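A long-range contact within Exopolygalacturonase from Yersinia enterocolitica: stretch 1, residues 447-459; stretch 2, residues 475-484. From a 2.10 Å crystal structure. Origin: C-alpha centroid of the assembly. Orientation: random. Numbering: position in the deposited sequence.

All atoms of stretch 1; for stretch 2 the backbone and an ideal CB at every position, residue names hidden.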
# COMPACT_ATOMS: atom_id res chain seq x y z
N TRP A 447 4.82 -12.48 12.21
CA TRP A 447 5.81 -12.43 11.11
C TRP A 447 5.28 -11.72 9.86
O TRP A 447 4.17 -11.95 9.41
CB TRP A 447 6.39 -13.82 10.76
CG TRP A 447 7.40 -14.33 11.78
CD1 TRP A 447 7.18 -15.27 12.75
CD2 TRP A 447 8.77 -13.90 11.93
NE1 TRP A 447 8.32 -15.47 13.49
CE2 TRP A 447 9.31 -14.64 13.01
CE3 TRP A 447 9.58 -12.98 11.27
CZ2 TRP A 447 10.64 -14.48 13.44
CZ3 TRP A 447 10.90 -12.82 11.69
CH2 TRP A 447 11.41 -13.57 12.77
N ILE A 448 6.11 -10.82 9.33
CA ILE A 448 5.90 -10.24 8.01
C ILE A 448 6.97 -10.81 7.08
O ILE A 448 8.16 -10.78 7.40
CB ILE A 448 5.97 -8.68 8.03
CG1 ILE A 448 4.84 -8.11 8.90
CG2 ILE A 448 5.94 -8.10 6.60
CD1 ILE A 448 5.14 -6.79 9.57
N GLU A 449 6.56 -11.35 5.94
CA GLU A 449 7.51 -12.12 5.15
C GLU A 449 7.14 -12.24 3.67
O GLU A 449 5.98 -12.11 3.29
CB GLU A 449 7.65 -13.52 5.76
CG GLU A 449 6.39 -14.37 5.63
CD GLU A 449 6.38 -15.59 6.55
OE1 GLU A 449 7.27 -15.71 7.43
OE2 GLU A 449 5.46 -16.41 6.38
N ASP A 450 8.17 -12.52 2.86
CA ASP A 450 8.03 -12.74 1.43
C ASP A 450 7.48 -11.50 0.74
O ASP A 450 6.49 -11.58 0.03
CB ASP A 450 7.14 -13.96 1.10
CG ASP A 450 7.53 -15.24 1.86
OD1 ASP A 450 8.65 -15.35 2.43
OD2 ASP A 450 6.68 -16.17 1.86
N ILE A 451 8.16 -10.37 0.95
CA ILE A 451 7.76 -9.06 0.44
C ILE A 451 8.73 -8.63 -0.67
O ILE A 451 9.94 -8.55 -0.45
CB ILE A 451 7.80 -7.96 1.58
CG1 ILE A 451 7.09 -8.40 2.89
CG2 ILE A 451 7.27 -6.62 1.09
CD1 ILE A 451 5.58 -8.78 2.78
N LEU A 452 8.19 -8.35 -1.87
CA LEU A 452 9.01 -7.84 -3.00
C LEU A 452 8.53 -6.49 -3.57
O LEU A 452 7.47 -6.40 -4.19
CB LEU A 452 9.17 -8.91 -4.11
CG LEU A 452 9.92 -8.50 -5.40
CD1 LEU A 452 11.35 -8.06 -5.12
CD2 LEU A 452 9.90 -9.59 -6.46
N ALA A 453 9.34 -5.44 -3.37
CA ALA A 453 9.03 -4.10 -3.87
C ALA A 453 10.01 -3.69 -5.00
O ALA A 453 11.17 -3.32 -4.75
CB ALA A 453 9.04 -3.07 -2.72
N GLU A 454 9.54 -3.76 -6.25
CA GLU A 454 10.41 -3.52 -7.41
C GLU A 454 9.78 -2.59 -8.41
O GLU A 454 8.57 -2.58 -8.58
CB GLU A 454 10.78 -4.84 -8.11
CG GLU A 454 9.58 -5.72 -8.48
CD GLU A 454 9.99 -6.95 -9.27
OE1 GLU A 454 11.20 -7.11 -9.52
OE2 GLU A 454 9.09 -7.75 -9.63
N ASN A 455 10.61 -1.82 -9.09
CA ASN A 455 10.21 -1.05 -10.27
C ASN A 455 9.19 0.01 -9.88
O ASN A 455 8.14 0.16 -10.52
CB ASN A 455 9.74 -1.96 -11.42
CG ASN A 455 10.88 -2.78 -12.06
OD1 ASN A 455 10.91 -4.02 -12.00
ND2 ASN A 455 11.81 -2.09 -12.68
N ASN A 456 9.54 0.75 -8.81
CA ASN A 456 8.73 1.78 -8.23
C ASN A 456 9.55 3.07 -8.26
O ASN A 456 10.78 3.05 -8.28
CB ASN A 456 8.35 1.47 -6.74
CG ASN A 456 7.50 0.22 -6.57
OD1 ASN A 456 6.31 0.20 -6.89
ND2 ASN A 456 8.09 -0.82 -6.03
N VAL A 457 8.85 4.19 -8.24
CA VAL A 457 9.48 5.50 -8.14
C VAL A 457 8.94 6.23 -6.90
O VAL A 457 7.74 6.19 -6.63
CB VAL A 457 9.26 6.32 -9.47
CG1 VAL A 457 9.23 7.78 -9.22
CG2 VAL A 457 10.34 5.97 -10.47
N MET A 458 9.84 6.85 -6.13
CA MET A 458 9.45 7.61 -4.94
C MET A 458 9.96 9.05 -5.06
O MET A 458 11.15 9.28 -5.29
CB MET A 458 10.04 7.00 -3.67
CG MET A 458 9.55 5.62 -3.33
SD MET A 458 10.20 4.33 -4.40
CE MET A 458 9.65 2.93 -3.44
N TYR A 459 9.05 10.01 -4.88
CA TYR A 459 9.39 11.42 -4.93
C TYR A 459 8.76 12.13 -3.75
O TYR A 459 7.55 12.15 -3.65
CB TYR A 459 8.92 12.02 -6.27
CG TYR A 459 9.15 13.51 -6.36
CD1 TYR A 459 10.43 14.05 -6.29
CD2 TYR A 459 8.08 14.38 -6.52
CE1 TYR A 459 10.63 15.45 -6.35
CE2 TYR A 459 8.27 15.76 -6.60
CZ TYR A 459 9.54 16.28 -6.52
OH TYR A 459 9.70 17.64 -6.57
N UNK A 475 7.96 -11.59 16.93
CA UNK A 475 7.94 -11.84 15.50
C UNK A 475 9.06 -11.09 14.79
O UNK A 475 10.23 -11.19 15.17
CB UNK A 475 6.58 -11.44 14.91
N UNK A 476 8.69 -10.32 13.77
CA UNK A 476 9.65 -9.57 12.98
C UNK A 476 9.30 -9.63 11.51
O UNK A 476 8.18 -9.97 11.14
CB UNK A 476 11.07 -10.10 13.21
N UNK A 477 10.26 -9.27 10.68
CA UNK A 477 10.11 -9.34 9.23
C UNK A 477 11.33 -10.05 8.64
O UNK A 477 12.46 -9.89 9.11
CB UNK A 477 9.94 -7.94 8.63
N UNK A 478 11.06 -10.87 7.64
CA UNK A 478 12.09 -11.66 7.00
C UNK A 478 11.77 -11.78 5.52
O UNK A 478 10.62 -11.59 5.11
CB UNK A 478 12.21 -13.04 7.65
N UNK A 479 12.79 -12.10 4.74
CA UNK A 479 12.69 -12.22 3.29
C UNK A 479 11.96 -11.03 2.63
O UNK A 479 10.95 -11.19 1.95
CB UNK A 479 11.97 -13.52 2.94
N UNK A 480 12.51 -9.84 2.85
CA UNK A 480 12.01 -8.58 2.30
C UNK A 480 13.04 -8.08 1.28
O UNK A 480 14.21 -7.93 1.61
CB UNK A 480 11.77 -7.55 3.40
N UNK A 481 12.60 -7.88 0.03
CA UNK A 481 13.46 -7.40 -1.06
C UNK A 481 12.98 -6.05 -1.54
O UNK A 481 11.81 -5.86 -1.84
CB UNK A 481 13.48 -8.40 -2.22
N UNK A 482 13.92 -5.11 -1.64
CA UNK A 482 13.63 -3.76 -2.08
C UNK A 482 14.63 -3.43 -3.19
O UNK A 482 15.78 -3.13 -2.93
CB UNK A 482 13.71 -2.76 -0.92
N UNK A 483 14.17 -3.50 -4.43
CA UNK A 483 15.07 -3.47 -5.58
C UNK A 483 14.53 -2.71 -6.79
O UNK A 483 13.33 -2.53 -6.92
CB UNK A 483 15.40 -4.90 -6.00
N UNK A 484 15.42 -2.31 -7.69
CA UNK A 484 14.99 -1.71 -8.94
C UNK A 484 14.00 -0.58 -8.70
O UNK A 484 12.97 -0.48 -9.34
CB UNK A 484 14.37 -2.77 -9.85

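The two stretches run as parallel strands, in register from Ile448 opposite 477 to Glu454 opposite 483, so most positions of stretch 2 have a nearest partner in stretch 1, and 476 is judged by its own backbone and by Trp447.

Position 475 has phi/psi of 61/-126, and its CA lies over a face of the Trp447 indole. The positive phi favours glycine, although an ideal CB, 3.4 Å from Trp447 N, is not excluded by that distance. The residue is Gly475, whose CA makes a CH-pi contact 4.1 Å from the centroid of the five-membered ring.

At 476 the evidence is stronger. Phi/psi of 139/-164 would jam a CB against the preceding carbonyl O, and the ideal CB is 3.1 Å from Trp447 CZ3. Glycine alone fits well: Gly476, whose O accepts from Ile448 N at 2.9 Å.

The CB of 477 points to the sheet face bearing the side chains of Ile448 and Ile451, which suits a small or medium apolar residue. It is Ala477, with CB 4.1 Å from Ile448 CB.

Position 478 points to the other face, where stretch 1 offers the Glu449 carboxylate and an open indole face. A long cation could use both; lysine or arginine is plausible. Arg478 does so: its NE donates to Glu449 OE1 at 3.0 Å in a salt bridge, while its guanidinium lies flat on Trp447, planes at 11° and centres 3.8 Å apart. Gly475 lies over the opposite face of the indole.

At 479 the chain turns a corner with phi/psi of 48/58, a conformation open to asparagine, aspartate or glycine. The ideal CB is 3.8 Å from Asp450 OD1, so a donor is preferred. In Asn479, ND2 donates to Asp450 OD1 at 3.1 Å.

Position 480 shares a face with Ile451, so a branched aliphatic is suitable. Val480 CG2 meets Ile451 CG1 at 3.8 Å.

Position 481 has its ideal CB 3.6 Å from Leu452 CD1; valine, threonine or isoleucine are reasonable. Thr481 sets CG2 3.5 Å from Leu452 CD1.

Position 482 lies beside small Ala453, with Met458 CE farther along, leaving space for a large apolar group. Phe482 fills it, CD1 4.1 Å from Ala453 CB and CZ 3.9 Å from Met458 CE.

Position 483 repeats the logic of 478, with Glu454 and Leu452 on its face; again lysine or arginine fits. Arg483 NE donates to Glu454 OE1 at 3.2 Å, and Leu452 CD1 lies over its guanidinium face.

Position 484 turns another corner (51/46), which again admits asparagine, aspartate or glycine. Asn484 is found, its side chain hydrogen-bonded elsewhere in the structure.

Stretch 2 475-484: GGARNVTFRN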
# COMPACT_ATOMS: atom_id res chain seq x y z
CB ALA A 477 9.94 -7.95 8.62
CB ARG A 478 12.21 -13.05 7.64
CG ARG A 478 10.96 -13.92 7.61
CD ARG A 478 11.15 -15.10 8.58
NE ARG A 478 9.96 -15.94 8.76
CZ ARG A 478 9.78 -16.77 9.79
NH1 ARG A 478 10.71 -16.89 10.74
NH2 ARG A 478 8.66 -17.48 9.89
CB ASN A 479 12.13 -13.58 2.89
CG ASN A 479 12.21 -13.81 1.40
OD1 ASN A 479 13.13 -13.30 0.74
ND2 ASN A 479 11.25 -14.54 0.85
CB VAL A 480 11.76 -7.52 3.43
CG1 VAL A 480 11.60 -6.13 2.86
CG2 VAL A 480 10.55 -7.89 4.30
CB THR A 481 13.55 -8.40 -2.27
OG1 THR A 481 14.17 -9.61 -1.84
CG2 THR A 481 14.39 -7.83 -3.41
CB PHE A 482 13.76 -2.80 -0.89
CG PHE A 482 13.37 -1.39 -1.20
CD1 PHE A 482 12.09 -0.93 -0.90
CD2 PHE A 482 14.29 -0.51 -1.76
CE1 PHE A 482 11.74 0.38 -1.16
CE2 PHE A 482 13.93 0.79 -2.01
CZ PHE A 482 12.65 1.24 -1.71
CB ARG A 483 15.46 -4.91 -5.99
CG ARG A 483 14.36 -5.72 -6.61
CD ARG A 483 14.91 -6.98 -7.22
NE ARG A 483 13.91 -7.74 -7.95
CZ ARG A 483 13.94 -9.07 -8.11
NH1 ARG A 483 14.91 -9.80 -7.56
NH2 ARG A 483 12.98 -9.67 -8.80
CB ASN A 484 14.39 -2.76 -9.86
CG ASN A 484 15.39 -3.80 -10.28
OD1 ASN A 484 16.60 -3.57 -10.22
ND2 ASN A 484 14.90 -4.95 -10.70
O HOH W 1 5.96 -18.32 8.41
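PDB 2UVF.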